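PDB 4WES: nitrogenase molybdenum-iron protein beta chain from Clostridium pasteurianum, which forms, with the alpha chain, the molybdenum-iron component of nitrogenase, which reduces dinitrogen to ammonium, and contributes ligands to the [8Fe-7S] cluster. Local coordinates for the interface of chains C and A and the interface of chains A and B. Residues are numbered along the deposited sequence; one frame, centred on the assembly and turned at random. Chains: chain A/B, Nitrogenase molybdenum-iron protein beta chain; chain C, Nitrogenase molybdenum-iron protein alpha chain.

Contact 1: the interface of chains C and A. Residues chain C 115, 146, 149-150; chain A 76, 107, 110-111.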
ATOM      1  N   ILE C 115     -26.877 -21.141 -27.544  1.00 11.15           N
ATOM      2  CA  ILE C 115     -28.238 -20.665 -27.625  1.00 11.66           C
ATOM      3  C   ILE C 115     -28.907 -21.077 -28.924  1.00 11.64           C
ATOM      4  O   ILE C 115     -30.060 -21.536 -28.923  1.00 13.13           O
ATOM      5  CB  ILE C 115     -28.283 -19.114 -27.503  1.00 12.54           C
ATOM      6  CG1 ILE C 115     -27.688 -18.631 -26.176  1.00 12.80           C
ATOM      7  CG2 ILE C 115     -29.702 -18.603 -27.722  1.00 12.40           C
ATOM      8  CD1 ILE C 115     -28.452 -19.025 -24.952  1.00 13.38           C
ATOM      9  N   PRO C 146     -31.779 -19.081 -19.911  1.00  9.13           N
ATOM     10  CA  PRO C 146     -31.998 -19.592 -21.274  1.00  9.97           C
ATOM     11  C   PRO C 146     -32.284 -21.091 -21.403  1.00 10.59           C
ATOM     12  O   PRO C 146     -32.705 -21.531 -22.461  1.00 11.80           O
ATOM     13  CB  PRO C 146     -30.713 -19.262 -22.004  1.00 11.84           C
ATOM     14  CG  PRO C 146     -29.792 -18.702 -21.025  1.00 17.34           C
ATOM     15  CD  PRO C 146     -30.395 -18.641 -19.699  1.00  9.92           C
ATOM     16  N   LEU C 149     -35.691 -22.728 -22.367  1.00 13.87           N
ATOM     17  CA  LEU C 149     -36.152 -22.078 -23.609  1.00 15.25           C
ATOM     18  C   LEU C 149     -35.399 -22.552 -24.848  1.00 15.31           C
ATOM     19  O   LEU C 149     -35.991 -22.662 -25.930  1.00 19.61           O
ATOM     20  CB  LEU C 149     -36.066 -20.562 -23.499  1.00 15.27           C
ATOM     21  CG  LEU C 149     -37.096 -20.002 -22.523  1.00 18.34           C
ATOM     22  CD1 LEU C 149     -36.661 -18.633 -22.054  1.00 20.72           C
ATOM     23  CD2 LEU C 149     -38.472 -19.918 -23.187  1.00 20.48           C
ATOM     24  N   ILE C 150     -34.128 -22.890 -24.699  1.00 14.03           N
ATOM     25  CA  ILE C 150     -33.323 -23.356 -25.832  1.00 14.35           C
ATOM     26  C   ILE C 150     -33.441 -24.860 -26.034  1.00 17.51           C
ATOM     27  O   ILE C 150     -32.879 -25.401 -26.989  1.00 20.38           O
ATOM     28  CB  ILE C 150     -31.850 -22.922 -25.746  1.00 15.27           C
ATOM     29  CG1 ILE C 150     -31.121 -23.660 -24.626  1.00 13.40           C
ATOM     30  CG2 ILE C 150     -31.742 -21.400 -25.689  1.00 16.16           C
ATOM     31  CD1 ILE C 150     -29.659 -23.356 -24.574  1.00 16.35           C
TER
ATOM     32  N   SER A  76     -41.876 -15.553 -20.156  1.00 28.06           N
ATOM     33  CA  SER A  76     -41.042 -16.496 -20.853  1.00 27.54           C
ATOM     34  C   SER A  76     -41.891 -17.102 -21.942  1.00 34.47           C
ATOM     35  O   SER A  76     -41.390 -17.683 -22.878  1.00 41.15           O
ATOM     36  CB  SER A  76     -40.499 -17.562 -19.921  1.00 36.21           C
ATOM     37  OG  SER A  76     -41.484 -18.532 -19.639  1.00 30.39           O
ATOM     38  N   LEU A 107     -32.175 -13.749 -20.993  1.00 10.07           N
ATOM     39  CA  LEU A 107     -33.562 -14.202 -21.069  1.00  9.63           C
ATOM     40  C   LEU A 107     -34.308 -13.461 -22.174  1.00 10.28           C
ATOM     41  O   LEU A 107     -34.906 -14.085 -23.066  1.00 11.27           O
ATOM     42  CB  LEU A 107     -34.264 -13.947 -19.747  1.00 11.17           C
ATOM     43  CG  LEU A 107     -35.721 -14.369 -19.670  1.00 11.15           C
ATOM     44  CD1 LEU A 107     -35.962 -15.805 -20.137  1.00 12.10           C
ATOM     45  CD2 LEU A 107     -36.282 -14.156 -18.284  1.00 11.44           C
ATOM     46  N   THR A 110     -32.856 -14.357 -25.593  1.00 12.02           N
ATOM     47  CA  THR A 110     -33.230 -15.708 -26.039  1.00 13.06           C
ATOM     48  C   THR A 110     -34.684 -15.683 -26.562  1.00 12.74           C
ATOM     49  O   THR A 110     -35.009 -16.330 -27.561  1.00 15.88           O
ATOM     50  CB  THR A 110     -33.050 -16.748 -24.924  1.00 12.89           C
ATOM     51  OG1 THR A 110     -31.667 -16.845 -24.598  1.00 13.55           O
ATOM     52  CG2 THR A 110     -33.555 -18.097 -25.367  1.00 15.15           C
ATOM     53  N   LEU A 111     -35.531 -14.926 -25.873  1.00 13.40           N
ATOM     54  CA  LEU A 111     -36.941 -14.783 -26.264  1.00 14.07           C
ATOM     55  C   LEU A 111     -37.177 -13.918 -27.482  1.00 14.97           C
ATOM     56  O   LEU A 111     -38.286 -13.949 -28.039  1.00 18.88           O
ATOM     57  CB  LEU A 111     -37.754 -14.214 -25.096  1.00 14.44           C
ATOM     58  CG  LEU A 111     -37.950 -15.161 -23.912  1.00 15.44           C
ATOM     59  CD1 LEU A 111     -38.505 -14.415 -22.705  1.00 17.93           C
ATOM     60  CD2 LEU A 111     -38.860 -16.319 -24.252  1.00 18.79           C
TER
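The hydroxyl oxygen OG1 of A:Thr110 faces an apolar wall of the alpha chain, lying 3.7 Å from CB of the C:Pro146 ring and 3.9 Å from CD1 of C:Ile115. The two chains are homologous members of the NifD/NifK family, and the short helices that meet here, C 146-149 and A 106-111, correspond in position: each begins at or directly after a cysteine ligand of the shared [8Fe-7S] cluster, C:Cys145 and A:Cys106. With OG1 anti to its own carbonyl carbon (chi1 -65°), A:Thr110 sends the hydroxyl towards the proline and C:Ile115 and its methyl towards C:Ile150. That methyl, CG2, is 3.8 Å from CG2 of C:Ile150, whose side chain runs across the threonine at nearly a right angle. The same threonine methyl also rests against CB of C:Leu149, so A:Thr110 is clasped from several directions and loses 66 Å² of surface to the alpha chain.

C:Leu149 makes the reciprocal insertion. Its forked end reaches over the beta-chain helix towards two leucines one turn apart. CD1 presses on CD1 of A:Leu107 at 3.5 Å, a tight methyl contact. The other methyl, CD2, meets CD2 of A:Leu111 at 3.8 Å, and this A:Leu111 methyl also lies 3.9 Å from CD1 of C:Leu149, touching both arms of the fork. A:Leu107 extends its CG anti to the backbone N (chi1 -180°), which carries CD1 out to the alpha-chain leucine.

Contact 2: the interface of chains A and B. Residues chain A 297, 300-301, 304; chain B 62, 210-212.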
ATOM      1  N   GLY A 297       7.629  14.213 -16.706  1.00  9.62           N
ATOM      2  CA  GLY A 297       8.989  14.135 -16.243  1.00 10.19           C
ATOM      3  C   GLY A 297       9.156  13.589 -14.844  1.00  8.96           C
ATOM      4  O   GLY A 297      10.185  12.994 -14.533  1.00  9.46           O
ATOM      5  N   ILE A 300       8.944   9.834 -15.416  1.00  8.53           N
ATOM      6  CA  ILE A 300      10.239   9.333 -15.873  1.00  9.65           C
ATOM      7  C   ILE A 300      11.221   9.297 -14.720  1.00  8.71           C
ATOM      8  O   ILE A 300      11.982   8.332 -14.552  1.00  9.20           O
ATOM      9  CB  ILE A 300      10.767  10.180 -17.068  1.00 10.03           C
ATOM     10  CG1 ILE A 300       9.835  10.086 -18.280  1.00 10.55           C
ATOM     11  CG2 ILE A 300      12.178   9.769 -17.426  1.00 12.24           C
ATOM     12  CD1 ILE A 300       9.599   8.694 -18.814  1.00 14.07           C
ATOM     13  N   ASP A 301      11.242  10.368 -13.918  1.00  8.82           N
ATOM     14  CA  ASP A 301      12.109  10.401 -12.741  1.00  8.71           C
ATOM     15  C   ASP A 301      11.886   9.198 -11.850  1.00  8.63           C
ATOM     16  O   ASP A 301      12.842   8.602 -11.333  1.00  9.33           O
ATOM     17  CB  ASP A 301      11.889  11.718 -11.971  1.00  9.82           C
ATOM     18  CG  ASP A 301      12.984  11.987 -10.967  1.00  8.99           C
ATOM     19  OD1 ASP A 301      14.044  12.479 -11.403  1.00  9.55           O
ATOM     20  OD2 ASP A 301      12.768  11.718  -9.776  1.00  9.24           O
ATOM     21  N   ILE A 304      13.083   5.842 -13.343  1.00  8.97           N
ATOM     22  CA  ILE A 304      14.527   5.727 -13.228  1.00  8.90           C
ATOM     23  C   ILE A 304      14.917   5.536 -11.771  1.00  8.40           C
ATOM     24  O   ILE A 304      15.691   4.621 -11.437  1.00  8.95           O
ATOM     25  CB  ILE A 304      15.238   6.938 -13.849  1.00 10.06           C
ATOM     26  CG1 ILE A 304      14.961   6.961 -15.369  1.00 10.54           C
ATOM     27  CG2 ILE A 304      16.725   6.879 -13.584  1.00 10.76           C
ATOM     28  CD1 ILE A 304      15.437   8.202 -16.050  1.00 12.32           C
TER
ATOM     29  N   GLU B  62      16.280  12.647  -4.853  1.00  8.36           N
ATOM     30  CA  GLU B  62      16.564  13.854  -5.664  1.00  7.78           C
ATOM     31  C   GLU B  62      17.912  14.387  -5.226  1.00  8.13           C
ATOM     32  O   GLU B  62      18.339  14.149  -4.079  1.00  8.66           O
ATOM     33  CB  GLU B  62      15.518  14.953  -5.401  1.00  8.38           C
ATOM     34  CG  GLU B  62      14.150  14.667  -5.987  1.00  8.80           C
ATOM     35  CD  GLU B  62      14.168  14.736  -7.481  1.00  8.73           C
ATOM     36  OE1 GLU B  62      14.288  13.686  -8.158  1.00  8.74           O
ATOM     37  OE2 GLU B  62      14.033  15.875  -8.023  1.00  9.95           O
ATOM     38  N   GLY B 210      11.118  17.122  -8.416  1.00 10.24           N
ATOM     39  CA  GLY B 210      11.144  17.519  -9.784  1.00 10.34           C
ATOM     40  C   GLY B 210      11.293  16.438 -10.820  1.00  9.98           C
ATOM     41  O   GLY B 210      11.580  15.269 -10.509  1.00 10.20           O
ATOM     42  N   PRO B 211      11.090  16.826 -12.077  1.00  9.94           N
ATOM     43  CA  PRO B 211      11.190  15.885 -13.185  1.00  9.63           C
ATOM     44  C   PRO B 211      12.628  15.558 -13.566  1.00  9.52           C
ATOM     45  O   PRO B 211      13.562  16.292 -13.223  1.00 10.77           O
ATOM     46  CB  PRO B 211      10.505  16.666 -14.307  1.00 10.62           C
ATOM     47  CG  PRO B 211      10.857  18.104 -14.036  1.00 11.64           C
ATOM     48  CD  PRO B 211      10.772  18.213 -12.526  1.00 11.00           C
ATOM     49  N   THR B 212      12.794  14.474 -14.319  1.00  9.57           N
ATOM     50  CA  THR B 212      14.007  14.254 -15.086  1.00 10.33           C
ATOM     51  C   THR B 212      13.740  14.724 -16.485  1.00 10.66           C
ATOM     52  O   THR B 212      12.783  14.264 -17.116  1.00 12.53           O
ATOM     53  CB  THR B 212      14.427  12.753 -15.077  1.00 10.21           C
ATOM     54  OG1 THR B 212      15.031  12.407 -13.839  1.00 10.60           O
ATOM     55  CG2 THR B 212      15.444  12.437 -16.138  1.00 12.14           C
TER
HETATM   56  O   HOH W   1      10.951  13.869  -8.166  1.00 10.53           O
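This patch belongs to the two-fold symmetric interface between the two beta chains, which joins the two alpha-beta halves of the nitrogenase tetramer, and it probably includes part of an inter-subunit iron site. B:Thr212 carries the direct bonds, docking both its backbone and its hydroxyl on one face of an A-chain helix. Its N donates to O of A:Gly297 at 3.0 Å, a fairly straight bond that comes from above the carbonyl plane. Its hydroxyl OG1 donates to OD1 of A:Asp301 at 2.6 Å, approaching the carboxylate on the anti side and 17° out of its plane. The aspartate reaches outward with CG anti to its backbone N (chi1 -165°), and the two side chains meet roughly at right angles. Held through OD1, the carboxylate turns its other oxygen, OD2, towards B:Glu62, whose OE1 is 3.0 Å away. The two carboxylate planes are strongly twisted, 75° apart. Such close acidic oxygens suggest that both residues belong, with A:Asp305 and B:Lys61, to one iron(II) site shared between the subunits; the cation would probably offset the charge of the facing carboxylates. A water adds a link, lying 2.8 Å from the carbonyl O of B:Gly210 and 3.2 Å from OD2 of A:Asp301.

Beside these polar groups, CB of B:Pro211 packs 3.5 Å from CA of A:Gly297, where the absence of a side chain lets the loop approach the helix backbone. A:Ile300 and A:Ile304 flank the B:Thr212 methyl at longer range. The A-chain residues lie along helix 290-305, A:Asp301 near its C-terminal end, while B:Glu62 and B:Gly210 to B:Thr212 come from two loops of the other subunit.

Contact 1 and contact 2 lie about 57 Å apart, measured between the centres of their C-alpha atoms, and have no residue in common. Chain A takes part in both through different helices: 106-111 faces the alpha chain in contact 1, whereas 290-305 faces the second beta chain in contact 2. The beta chain therefore bridges the tetramer, pairing with an alpha chain beside the [8Fe-7S] cluster and with its own copy across the two-fold axis, where the contact recurs with the chains exchanged. The first interface is mainly apolar in the patch described, and the second relies on hydrogen bonds, water and probably a nearby iron site.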